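Local atomic coordinates of transaminase (Bacillus megaterium, PDB entry 5G09), a protein that catalyses the transfer of amino groups between amines or amino acids and carbonyl compounds, probably with pyridoxal 5'-phosphate as its cofactor. Residues P400-D405 with V436-M441; R144-H149 with T159-Y164; L53-Q58 with V431-V436. All coordinates share one frame; numbering follows the deposited sequence.

Interaction 1 of 3, residues P400-D405 with V436-M441; sequences PYVKLD and VMPNTM. With 6DF ([6-methyl-5-oxidanyl-4-[(~{E})-[(1~{R})-1-phenylethyl]iminomethyl]pyridin-3-yl]methyl dihydrogen phosphate), chain R.
This is a partly buried hydrogen-bond contact, in which the N439 amide pairs with the backbone and a carboxylate of the loop P400-D405 just where the chain enters strand 440-443. The amide pairs with both backbone groups of one residue: OD1 of N439 accepts from V402 N at 3.1 Å, with the donor tilted from the carbonyl plane. ND2 of N439 gives one hydrogen to V402 O at 2.9 Å, meeting a lone pair in the carbonyl plane. Its other hydrogen goes to D405 OD1, 2.7 Å from N439 ND2, along an almost straight line (N-H...O 175°). This bond uses the anti lone pair of the carboxylate oxygen, and the carboxylate and amide lie nearly in one plane. With CG of N439 anti to its own carbonyl carbon (chi1 -50°), the amide reaches into the bend of the loop. Two waters complete the polar set: one links N439 OD1 to Y401 N, the other joins D405 OD1, N439 N and T440 OG1. Four bonds, one from the water shared with Y401, hold the N439 amide against rotation. An aspartate here would keep an acceptor for V402 N but would probably cost V402 O and D405 OD1 the amide hydrogens they take and set two carboxylates against each other. V402 packs across the P438 ring at about a right angle, CB to CB 4.0 Å, while CG of P438 rests 3.4 Å from D405 O. P400 CB also lies 3.6 Å from N439 ND2. Around it, backbone bonds join N439 to I392 of strand 387-392 and P438 to T419 of helix 418-427. V402 also rests on P418 of that helix, and T440 packs on I389 and D391.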
loop_
_atom_site.group_PDB
_atom_site.type_symbol
_atom_site.label_atom_id
_atom_site.label_comp_id
_atom_site.label_asym_id
_atom_site.label_seq_id
_atom_site.Cartn_x
_atom_site.Cartn_y
_atom_site.Cartn_z
ATOM N N PRO D 400 -1.667 35.348 12.680
ATOM C CA PRO D 400 -0.682 34.540 13.405
ATOM C C PRO D 400 0.735 34.831 12.947
ATOM O O PRO D 400 0.956 35.184 11.774
ATOM C CB PRO D 400 -1.066 33.101 13.029
ATOM C CG PRO D 400 -2.512 33.182 12.643
ATOM C CD PRO D 400 -2.615 34.505 11.928
ATOM N N TYR D 401 1.684 34.701 13.872
ATOM C CA TYR D 401 3.088 34.898 13.567
ATOM C C TYR D 401 3.668 33.834 12.635
ATOM O O TYR D 401 4.533 34.141 11.824
ATOM C CB TYR D 401 3.920 34.893 14.847
ATOM C CG TYR D 401 3.832 36.150 15.699
ATOM C CD1 TYR D 401 4.629 37.267 15.421
ATOM C CD2 TYR D 401 3.000 36.197 16.809
ATOM C CE1 TYR D 401 4.565 38.406 16.213
ATOM C CE2 TYR D 401 2.931 37.329 17.614
ATOM C CZ TYR D 401 3.714 38.427 17.306
ATOM O OH TYR D 401 3.650 39.532 18.105
ATOM N N VAL D 402 3.241 32.583 12.783
ATOM C CA VAL D 402 3.844 31.481 12.025
ATOM C C VAL D 402 2.859 31.005 10.983
ATOM O O VAL D 402 1.787 30.494 11.323
ATOM C CB VAL D 402 4.266 30.331 12.947
ATOM C CG1 VAL D 402 4.883 29.165 12.160
ATOM C CG2 VAL D 402 5.232 30.865 13.987
ATOM N N LYS D 403 3.220 31.214 9.718
ATOM C CA LYS D 403 2.266 31.100 8.606
ATOM C C LYS D 403 1.790 29.660 8.400
ATOM O O LYS D 403 0.588 29.432 8.226
ATOM C CB LYS D 403 2.855 31.692 7.306
ATOM C CG LYS D 403 1.907 31.729 6.105
ATOM C CD LYS D 403 2.277 32.858 5.132
ATOM C CE LYS D 403 3.112 32.406 3.947
ATOM N NZ LYS D 403 2.226 32.021 2.805
ATOM N N LEU D 404 2.726 28.700 8.461
ATOM C CA LEU D 404 2.402 27.277 8.301
ATOM C C LEU D 404 1.439 26.794 9.390
ATOM O O LEU D 404 0.724 25.818 9.174
ATOM C CB LEU D 404 3.671 26.399 8.231
ATOM C CG LEU D 404 4.248 26.219 6.809
ATOM C CD1 LEU D 404 5.603 25.536 6.835
ATOM C CD2 LEU D 404 3.285 25.428 5.921
ATOM N N ASP D 405 1.431 27.483 10.546
ATOM C CA ASP D 405 0.509 27.195 11.649
ATOM C C ASP D 405 0.537 25.682 11.984
ATOM O O ASP D 405 1.606 25.140 12.285
ATOM C CB ASP D 405 -0.905 27.690 11.276
ATOM C CG ASP D 405 -1.886 27.605 12.430
ATOM O OD1 ASP D 405 -1.617 28.167 13.506
ATOM O OD2 ASP D 405 -2.926 26.943 12.259
ATOM N N VAL D 436 1.757 23.085 21.998
ATOM C CA VAL D 436 2.536 22.264 21.058
ATOM C C VAL D 436 2.480 22.804 19.613
ATOM O O VAL D 436 3.399 22.572 18.801
ATOM C CB VAL D 436 2.155 20.764 21.142
ATOM C CG1 VAL D 436 2.566 20.193 22.499
ATOM C CG2 VAL D 436 0.667 20.549 20.924
ATOM N N MET D 437 1.407 23.527 19.303
ATOM C CA MET D 437 1.297 24.211 18.026
ATOM C C MET D 437 1.918 25.614 18.178
ATOM O O MET D 437 1.944 26.157 19.292
ATOM C CB MET D 437 -0.156 24.247 17.555
ATOM C CG MET D 437 -0.731 22.853 17.292
ATOM S SD MET D 437 0.073 21.980 15.925
ATOM C CE MET D 437 1.142 20.834 16.804
ATOM N N PRO D 438 2.479 26.174 17.084
ATOM C CA PRO D 438 3.237 27.438 17.183
ATOM C C PRO D 438 2.391 28.672 17.556
ATOM O O PRO D 438 2.909 29.584 18.221
ATOM C CB PRO D 438 3.834 27.599 15.777
ATOM C CG PRO D 438 2.955 26.777 14.881
ATOM C CD PRO D 438 2.555 25.601 15.720
ATOM N N ASN D 439 1.124 28.700 17.126
ATOM C CA ASN D 439 0.260 29.861 17.377
ATOM C C ASN D 439 -0.874 29.612 18.400
ATOM O O ASN D 439 -1.789 30.428 18.524
ATOM C CB ASN D 439 -0.353 30.368 16.066
ATOM C CG ASN D 439 0.677 30.583 14.966
ATOM O OD1 ASN D 439 1.635 31.337 15.128
ATOM N ND2 ASN D 439 0.468 29.930 13.816
ATOM N N THR D 440 -0.819 28.511 19.143
ATOM C CA THR D 440 -1.997 28.117 19.906
ATOM C C THR D 440 -1.554 27.538 21.226
ATOM O O THR D 440 -0.815 26.544 21.244
ATOM C CB THR D 440 -2.819 27.051 19.136
ATOM O OG1 THR D 440 -2.895 27.390 17.739
ATOM C CG2 THR D 440 -4.207 26.926 19.721
ATOM N N MET D 441 -1.995 28.143 22.332
ATOM C CA MET D 441 -1.714 27.617 23.662
ATOM C C MET D 441 -2.539 26.349 23.854
ATOM O O MET D 441 -3.631 26.238 23.300
ATOM C CB MET D 441 -2.102 28.644 24.735
ATOM C CG MET D 441 -1.373 29.982 24.612
ATOM S SD MET D 441 0.335 29.892 25.181
ATOM C CE MET D 441 0.103 29.450 26.906
HETATM N N1 6DF R . -4.961 9.588 20.953
HETATM C C2 6DF R . -4.898 10.865 21.328
HETATM N N2 6DF R . -0.891 12.091 22.338
HETATM C C3 6DF R . -3.727 11.337 21.920
HETATM C C4 6DF R . -2.647 10.480 22.138
HETATM C C5 6DF R . -2.777 9.149 21.723
HETATM C C6 6DF R . -3.945 8.739 21.140
HETATM C C7 6DF R . 0.407 12.761 22.638
HETATM C C8 6DF R . 1.207 12.119 23.773
HETATM C C9 6DF R . 0.350 14.268 22.693
HETATM C C10 6DF R . -0.676 14.933 23.376
HETATM C C11 6DF R . -0.681 16.333 23.395
HETATM C C12 6DF R . 0.347 17.062 22.769
HETATM C C13 6DF R . 1.383 16.402 22.099
HETATM O O2P 6DF R . 0.927 8.174 23.666
HETATM P P 6DF R . -0.134 7.084 23.712
HETATM O O3P 6DF R . 0.299 5.951 22.772
HETATM O O1P 6DF R . -0.349 6.552 25.107
HETATM O O4P 6DF R . -1.527 7.730 23.238
HETATM C "C5'" 6DF R . -1.694 8.112 21.864
HETATM C "C2'" 6DF R . -6.123 11.718 21.063
HETATM O O3 6DF R . -3.647 12.643 22.258
HETATM C "C4'" 6DF R . -1.340 10.937 22.706
HETATM C C14 6DF R . 1.373 15.006 22.068
HETATM O O HOH W 1 0.849 33.551 16.477
HETATM O O HOH W 2 -0.773 26.982 15.792
#

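Interaction 2 of 3, residues R144-H149 with T159-Y164. With 6DF ([6-methyl-5-oxidanyl-4-[(~{E})-[(1~{R})-1-phenylethyl]iminomethyl]pyridin-3-yl]methyl dihydrogen phosphate), chain R.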
loop_
_atom_site.group_PDB
_atom_site.type_symbol
_atom_site.label_atom_id
_atom_site.label_comp_id
_atom_site.label_asym_id
_atom_site.label_seq_id
_atom_site.Cartn_x
_atom_site.Cartn_y
_atom_site.Cartn_z
ATOM N N ARG D 144 -9.182 13.066 10.128
ATOM C CA ARG D 144 -9.228 14.490 9.781
ATOM C C ARG D 144 -7.828 15.133 9.807
ATOM O O ARG D 144 -6.949 14.764 10.610
ATOM C CB ARG D 144 -10.152 15.296 10.733
ATOM C CG ARG D 144 -11.646 14.915 10.727
ATOM C CD ARG D 144 -12.000 13.821 11.711
ATOM N NE ARG D 144 -11.403 14.091 13.005
ATOM C CZ ARG D 144 -11.838 15.022 13.858
ATOM N NH1 ARG D 144 -12.901 15.769 13.554
ATOM N NH2 ARG D 144 -11.176 15.226 14.995
ATOM N N GLU D 145 -7.651 16.133 8.961
ATOM C CA GLU D 145 -6.449 16.963 8.992
ATOM C C GLU D 145 -6.189 17.463 10.427
ATOM O O GLU D 145 -7.117 17.982 11.063
ATOM C CB GLU D 145 -6.613 18.170 8.058
ATOM C CG GLU D 145 -5.304 18.962 7.887
ATOM C CD GLU D 145 -5.416 20.288 7.115
ATOM O OE1 GLU D 145 -6.545 20.791 6.932
ATOM O OE2 GLU D 145 -4.349 20.829 6.706
ATOM N N HIS D 146 -4.946 17.298 10.912
ATOM C CA HIS D 146 -4.494 17.727 12.274
ATOM C C HIS D 146 -4.848 16.752 13.413
ATOM O O HIS D 146 -4.478 16.981 14.566
ATOM C CB HIS D 146 -4.929 19.176 12.653
ATOM C CG HIS D 146 -4.639 20.210 11.596
ATOM N ND1 HIS D 146 -3.485 20.212 10.841
ATOM C CD2 HIS D 146 -5.358 21.284 11.181
ATOM C CE1 HIS D 146 -3.513 21.225 9.987
ATOM N NE2 HIS D 146 -4.637 21.896 10.180
ATOM N N ASP D 147 -5.574 15.675 13.108
ATOM C CA ASP D 147 -5.818 14.627 14.125
ATOM C C ASP D 147 -4.528 13.982 14.589
ATOM O O ASP D 147 -3.602 13.743 13.803
ATOM C CB ASP D 147 -6.744 13.514 13.599
ATOM C CG ASP D 147 -8.219 13.808 13.832
ATOM O OD1 ASP D 147 -8.595 14.990 14.039
ATOM O OD2 ASP D 147 -9.008 12.848 13.801
ATOM N N TYR D 148 -4.472 13.722 15.891
ATOM C CA TYR D 148 -3.401 12.936 16.464
ATOM C C TYR D 148 -4.014 11.707 17.162
ATOM O O TYR D 148 -4.801 11.863 18.114
ATOM C CB TYR D 148 -2.529 13.758 17.427
ATOM C CG TYR D 148 -1.362 12.918 17.872
ATOM C CD1 TYR D 148 -0.205 12.837 17.084
ATOM C CD2 TYR D 148 -1.456 12.095 19.007
ATOM C CE1 TYR D 148 0.853 12.013 17.443
ATOM C CE2 TYR D 148 -0.396 11.256 19.364
ATOM C CZ TYR D 148 0.755 11.216 18.583
ATOM O OH TYR D 148 1.810 10.382 18.914
ATOM N N HIS D 149 -3.668 10.495 16.696
ATOM C CA HIS D 149 -4.244 9.275 17.293
ATOM C C HIS D 149 -3.211 8.292 17.770
ATOM O O HIS D 149 -3.540 7.133 18.058
ATOM C CB HIS D 149 -5.232 8.592 16.317
ATOM C CG HIS D 149 -6.407 9.459 15.952
ATOM N ND1 HIS D 149 -7.413 9.745 16.848
ATOM C CD2 HIS D 149 -6.745 10.079 14.793
ATOM C CE1 HIS D 149 -8.307 10.529 16.268
ATOM N NE2 HIS D 149 -7.923 10.749 15.023
ATOM N N THR D 159 -3.088 9.517 11.973
ATOM C CA THR D 159 -2.494 10.754 12.514
ATOM C C THR D 159 -2.084 11.639 11.354
ATOM O O THR D 159 -1.215 11.285 10.557
ATOM C CB THR D 159 -1.273 10.462 13.397
ATOM O OG1 THR D 159 -1.722 9.805 14.589
ATOM C CG2 THR D 159 -0.512 11.753 13.779
ATOM N N ARG D 160 -2.725 12.794 11.270
ATOM C CA ARG D 160 -2.442 13.692 10.177
ATOM C C ARG D 160 -1.970 15.038 10.748
ATOM O O ARG D 160 -2.382 16.126 10.292
ATOM C CB ARG D 160 -3.652 13.831 9.259
ATOM C CG ARG D 160 -4.091 12.570 8.500
ATOM C CD ARG D 160 -3.023 11.935 7.613
ATOM N NE ARG D 160 -2.083 12.914 7.082
ATOM C CZ ARG D 160 -0.817 12.645 6.749
ATOM N NH1 ARG D 160 -0.333 11.398 6.834
ATOM N NH2 ARG D 160 -0.032 13.623 6.309
ATOM N N LEU D 161 -1.086 14.937 11.736
ATOM C CA LEU D 161 -0.454 16.104 12.320
ATOM C C LEU D 161 1.021 16.025 11.906
ATOM O O LEU D 161 1.799 15.190 12.415
ATOM C CB LEU D 161 -0.639 16.129 13.841
ATOM C CG LEU D 161 -0.252 17.421 14.599
ATOM C CD1 LEU D 161 -1.035 18.646 14.121
ATOM C CD2 LEU D 161 -0.445 17.196 16.091
ATOM N N ARG D 162 1.375 16.867 10.946
ATOM C CA ARG D 162 2.689 16.784 10.256
ATOM C C ARG D 162 3.920 16.722 11.175
ATOM O O ARG D 162 4.881 15.974 10.906
ATOM C CB ARG D 162 2.810 17.965 9.276
ATOM C CG ARG D 162 4.039 17.910 8.382
ATOM C CD ARG D 162 4.121 19.161 7.554
ATOM N NE ARG D 162 5.245 19.140 6.617
ATOM C CZ ARG D 162 5.709 20.232 6.010
ATOM N NH1 ARG D 162 5.153 21.424 6.259
ATOM N NH2 ARG D 162 6.740 20.146 5.174
ATOM N N SER D 163 3.886 17.504 12.260
ATOM C CA SER D 163 5.017 17.613 13.205
ATOM C C SER D 163 5.077 16.490 14.228
ATOM O O SER D 163 5.926 16.516 15.109
ATOM C CB SER D 163 4.948 18.958 13.945
ATOM O OG SER D 163 3.665 19.107 14.530
ATOM N N TYR D 164 4.196 15.481 14.127
ATOM C CA TYR D 164 4.170 14.414 15.148
ATOM C C TYR D 164 4.129 12.988 14.553
ATOM O O TYR D 164 3.596 12.082 15.167
ATOM C CB TYR D 164 3.006 14.648 16.139
ATOM C CG TYR D 164 3.382 15.672 17.172
ATOM C CD1 TYR D 164 3.181 17.034 16.950
ATOM C CD2 TYR D 164 4.003 15.275 18.358
ATOM C CE1 TYR D 164 3.578 17.981 17.887
ATOM C CE2 TYR D 164 4.399 16.211 19.301
ATOM C CZ TYR D 164 4.193 17.555 19.055
ATOM O OH TYR D 164 4.601 18.458 20.010
HETATM N N1 6DF R . -4.961 9.588 20.953
HETATM C C2 6DF R . -4.898 10.865 21.328
HETATM N N2 6DF R . -0.891 12.091 22.338
HETATM C C3 6DF R . -3.727 11.337 21.920
HETATM C C4 6DF R . -2.647 10.480 22.138
HETATM C C5 6DF R . -2.777 9.149 21.723
HETATM C C6 6DF R . -3.945 8.739 21.140
HETATM C C7 6DF R . 0.407 12.761 22.638
HETATM C C8 6DF R . 1.207 12.119 23.773
HETATM C C9 6DF R . 0.350 14.268 22.693
HETATM C C10 6DF R . -0.676 14.933 23.376
HETATM C C11 6DF R . -0.681 16.333 23.395
HETATM C C12 6DF R . 0.347 17.062 22.769
HETATM C C13 6DF R . 1.383 16.402 22.099
HETATM O O2P 6DF R . 0.927 8.174 23.666
HETATM P P 6DF R . -0.134 7.084 23.712
HETATM O O3P 6DF R . 0.299 5.951 22.772
HETATM O O1P 6DF R . -0.349 6.552 25.107
HETATM O O4P 6DF R . -1.527 7.730 23.238
HETATM C "C5'" 6DF R . -1.694 8.112 21.864
HETATM C "C2'" 6DF R . -6.123 11.718 21.063
HETATM O O3 6DF R . -3.647 12.643 22.258
HETATM C "C4'" 6DF R . -1.340 10.937 22.706
HETATM C C14 6DF R . 1.373 15.006 22.068
HETATM O O HOH W 3 -0.403 19.006 10.420
HETATM O O HOH W 4 4.528 10.856 17.755
#
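The Y148 ring carries T159 OG1 over one face, offset toward the rim, while Y164 O and C3 of the 6DF adduct lie at its edge. Its CD1 meets T159 CG2 at 3.5 Å, the two side chains alongside each other. Y164 crosses Y148 at about a right angle, CB of Y164 3.6 Å from Y148 CE1. CG of Y148 stands anti to the backbone N (chi1 -174°), carrying CE2 within 3.1 Å of 6DF N2, the imine nitrogen. The H146 ring is covered on one face by CG of E145. A type II turn from R144 to D147 presents the backbone: H146 N donates to R160 O, R160 N returns a bond to D147 O, and H149 N reaches T159 OG1 at 2.9 Å. R144 NE (2.8 Å, within a salt bridge) and H149 NE2 (2.7 Å) grip D147 OD2 from opposite faces of its plane, and R144 NH2 bonds D147 OD1 weakly. H149 ND1 bonds D269, which fixes the imidazole's rotation, and H149 C lies 3.5 Å from 6DF C6. In fold-type I aminotransferases an aspartate usually faces the pyridine nitrogen, so H149 and D147 would probably steady it from the second shell.

Interaction 3 of 3, residues L53-Q58 with V431-V436; sequences LDFFNQ and VLIGGV. With 6DF ([6-methyl-5-oxidanyl-4-[(~{E})-[(1~{R})-1-phenylethyl]iminomethyl]pyridin-3-yl]methyl dihydrogen phosphate), chain R.
D54 OD2, on a strand residue whose carboxylate brushes L432 CB, is held by both backbone and side chain of Q58. Q58 N and Q58 NE2 each stand 2.8 Å from D54 OD2, reaching it from opposite faces of the carboxylate plane. The other oxygen, D54 OD1, accepts from F56 N, so D54 forms an Asx turn that bends the chain out of strand 51-54 toward helix 57-60. CG of D54 lies anti to the backbone N (chi1 -174°), which turns the carboxylate into this bend. Across the contact both backbone groups of L432 bond to L53-Q58. L432 N donates to L53 O at 2.7 Å, and F55 N donates to L432 O at 2.8 Å. These bonds are those of a parallel strand pair, L53 opposite V431 and D54 opposite L432, which adds strand 431-432 to the border of a mixed sheet with strands 38-40, 43-45 and 51-54. One face, with L53 and V431 lying alongside each other (CD2 of L53 to CG2 of V431 4.1 Å), rests on helix 451-469. On the other face D54 and L432 touch L44, from strand 43-45 of the same sheet. Beyond the pairing, F56 lays its ring along the departing backbone. F56 CD2 meets L432 CB at 4.1 Å, F56 CZ comes within 3.3 Å of G434 N, and G435 N lies at the ring edge. The lack of a side chain on G434 lets the ring come this close. A water accepting from G434 N and bonded to F55 O sits over one face of the F56 ring. V436 CG1 touches the phenyl ring of the 6DF adduct, 3.8 Å from its C12, while Y89 of a neighbouring subunit packs on Q58 and L432.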
loop_
_atom_site.group_PDB
_atom_site.type_symbol
_atom_site.label_atom_id
_atom_site.label_comp_id
_atom_site.label_asym_id
_atom_site.label_seq_id
_atom_site.Cartn_x
_atom_site.Cartn_y
_atom_site.Cartn_z
ATOM N N LEU D 53 5.103 24.579 38.537
ATOM C CA LEU D 53 3.664 24.357 38.438
ATOM C C LEU D 53 3.377 23.962 37.000
ATOM O O LEU D 53 3.666 24.727 36.095
ATOM C CB LEU D 53 2.866 25.618 38.833
ATOM C CG LEU D 53 1.341 25.555 38.642
ATOM C CD1 LEU D 53 0.707 24.505 39.551
ATOM C CD2 LEU D 53 0.707 26.953 38.850
ATOM N N ASP D 54 2.825 22.760 36.809
ATOM C CA ASP D 54 2.757 22.137 35.478
ATOM C C ASP D 54 1.399 22.347 34.833
ATOM O O ASP D 54 0.467 21.566 35.046
ATOM C CB ASP D 54 3.069 20.632 35.599
ATOM C CG ASP D 54 3.159 19.927 34.241
ATOM O OD1 ASP D 54 3.195 20.642 33.195
ATOM O OD2 ASP D 54 3.190 18.661 34.234
ATOM N N PHE D 55 1.276 23.382 34.014
ATOM C CA PHE D 55 0.012 23.598 33.321
ATOM C C PHE D 55 0.033 23.015 31.917
ATOM O O PHE D 55 -0.612 23.539 31.002
ATOM C CB PHE D 55 -0.433 25.062 33.362
ATOM C CG PHE D 55 -1.438 25.341 34.446
ATOM C CD1 PHE D 55 -1.160 25.002 35.769
ATOM C CD2 PHE D 55 -2.658 25.928 34.145
ATOM C CE1 PHE D 55 -2.081 25.241 36.780
ATOM C CE2 PHE D 55 -3.597 26.182 35.154
ATOM C CZ PHE D 55 -3.307 25.828 36.473
ATOM N N PHE D 56 0.803 21.931 31.775
ATOM C CA PHE D 56 0.634 20.983 30.701
ATOM C C PHE D 56 0.016 19.697 31.255
ATOM O O PHE D 56 -0.417 18.856 30.476
ATOM C CB PHE D 56 1.989 20.638 30.036
ATOM C CG PHE D 56 2.567 21.765 29.206
ATOM C CD1 PHE D 56 2.166 21.957 27.885
ATOM C CD2 PHE D 56 3.496 22.628 29.744
ATOM C CE1 PHE D 56 2.696 23.006 27.127
ATOM C CE2 PHE D 56 4.028 23.682 29.000
ATOM C CZ PHE D 56 3.636 23.864 27.687
ATOM N N ASN D 57 0.043 19.525 32.580
ATOM C CA ASN D 57 -0.330 18.266 33.246
ATOM C C ASN D 57 0.394 17.104 32.504
ATOM O O ASN D 57 -0.211 16.072 32.174
ATOM C CB ASN D 57 -1.882 18.131 33.265
ATOM C CG ASN D 57 -2.421 17.087 34.256
ATOM O OD1 ASN D 57 -3.256 16.251 33.874
ATOM N ND2 ASN D 57 -2.010 17.154 35.537
ATOM N N GLN D 58 1.706 17.289 32.300
ATOM C CA GLN D 58 2.575 16.441 31.483
ATOM C C GLN D 58 2.109 16.418 30.031
ATOM O O GLN D 58 2.475 17.297 29.243
ATOM C CB GLN D 58 2.736 15.026 32.099
ATOM C CG GLN D 58 3.560 15.035 33.376
ATOM C CD GLN D 58 4.955 15.600 33.142
ATOM O OE1 GLN D 58 5.780 14.960 32.505
ATOM N NE2 GLN D 58 5.214 16.820 33.637
ATOM N N VAL D 431 6.349 28.553 36.394
ATOM C CA VAL D 431 5.144 27.940 35.829
ATOM C C VAL D 431 5.482 27.380 34.445
ATOM O O VAL D 431 6.157 28.016 33.660
ATOM C CB VAL D 431 3.993 28.972 35.712
ATOM C CG1 VAL D 431 2.833 28.457 34.868
ATOM C CG2 VAL D 431 3.500 29.376 37.116
ATOM N N LEU D 432 5.006 26.172 34.185
ATOM C CA LEU D 432 5.095 25.561 32.862
ATOM C C LEU D 432 3.773 25.773 32.127
ATOM O O LEU D 432 2.737 25.232 32.517
ATOM C CB LEU D 432 5.410 24.078 33.012
ATOM C CG LEU D 432 6.827 23.805 33.508
ATOM C CD1 LEU D 432 6.961 22.435 34.184
ATOM C CD2 LEU D 432 7.758 23.913 32.303
ATOM N N ILE D 433 3.798 26.600 31.087
ATOM C CA ILE D 433 2.583 26.873 30.351
ATOM C C ILE D 433 2.953 27.269 28.941
ATOM O O ILE D 433 3.960 27.928 28.717
ATOM C CB ILE D 433 1.716 27.942 31.066
ATOM C CG1 ILE D 433 0.278 27.863 30.584
ATOM C CG2 ILE D 433 2.302 29.337 30.893
ATOM C CD1 ILE D 433 -0.733 28.611 31.450
ATOM N N GLY D 434 2.154 26.839 27.971
ATOM C CA GLY D 434 2.532 27.033 26.579
ATOM C C GLY D 434 1.637 26.248 25.665
ATOM O O GLY D 434 0.443 26.224 25.865
ATOM N N GLY D 435 2.217 25.619 24.636
ATOM C CA GLY D 435 1.434 24.753 23.761
ATOM C C GLY D 435 2.349 23.924 22.860
ATOM O O GLY D 435 3.581 24.048 22.951
ATOM N N VAL D 436 1.757 23.085 21.998
ATOM C CA VAL D 436 2.536 22.264 21.058
ATOM C C VAL D 436 2.480 22.804 19.613
ATOM O O VAL D 436 3.399 22.572 18.801
ATOM C CB VAL D 436 2.155 20.764 21.142
ATOM C CG1 VAL D 436 2.566 20.193 22.499
ATOM C CG2 VAL D 436 0.667 20.549 20.924
HETATM N N1 6DF R . -4.961 9.588 20.953
HETATM C C2 6DF R . -4.898 10.865 21.328
HETATM N N2 6DF R . -0.891 12.091 22.338
HETATM C C3 6DF R . -3.727 11.337 21.920
HETATM C C4 6DF R . -2.647 10.480 22.138
HETATM C C5 6DF R . -2.777 9.149 21.723
HETATM C C6 6DF R . -3.945 8.739 21.140
HETATM C C7 6DF R . 0.407 12.761 22.638
HETATM C C8 6DF R . 1.207 12.119 23.773
HETATM C C9 6DF R . 0.350 14.268 22.693
HETATM C C10 6DF R . -0.676 14.933 23.376
HETATM C C11 6DF R . -0.681 16.333 23.395
HETATM C C12 6DF R . 0.347 17.062 22.769
HETATM C C13 6DF R . 1.383 16.402 22.099
HETATM O O2P 6DF R . 0.927 8.174 23.666
HETATM P P 6DF R . -0.134 7.084 23.712
HETATM O O3P 6DF R . 0.299 5.951 22.772
HETATM O O1P 6DF R . -0.349 6.552 25.107
HETATM O O4P 6DF R . -1.527 7.730 23.238
HETATM C "C5'" 6DF R . -1.694 8.112 21.864
HETATM C "C2'" 6DF R . -6.123 11.718 21.063
HETATM O O3 6DF R . -3.647 12.643 22.258
HETATM C "C4'" 6DF R . -1.340 10.937 22.706
HETATM C C14 6DF R . 1.373 15.006 22.068
HETATM O O HOH W 5 -0.009 24.938 28.761
#

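Overall arrangement
From the N terminus, residues L53-Q58 open the longest loop, closed by V431-V436 after 372 intervening residues in interaction 3. Interaction 2 lies wholly within it: R144-H149 and T159-Y164 enclose just nine residues, including helix 153-157, at the end of strand 140-144 of the large sheet. Residues P400-D405 follow before the long loop has closed, and their partner V436-M441 comes at its end, so interactions 1 and 3 cross and share V436. Their strands 431-432 and 440-443 belong to two different small sheets. Y164 OH packs 3.5 Å from V436 CB, bringing the central sheet region up to both, and all three interactions touch the 6DF adduct.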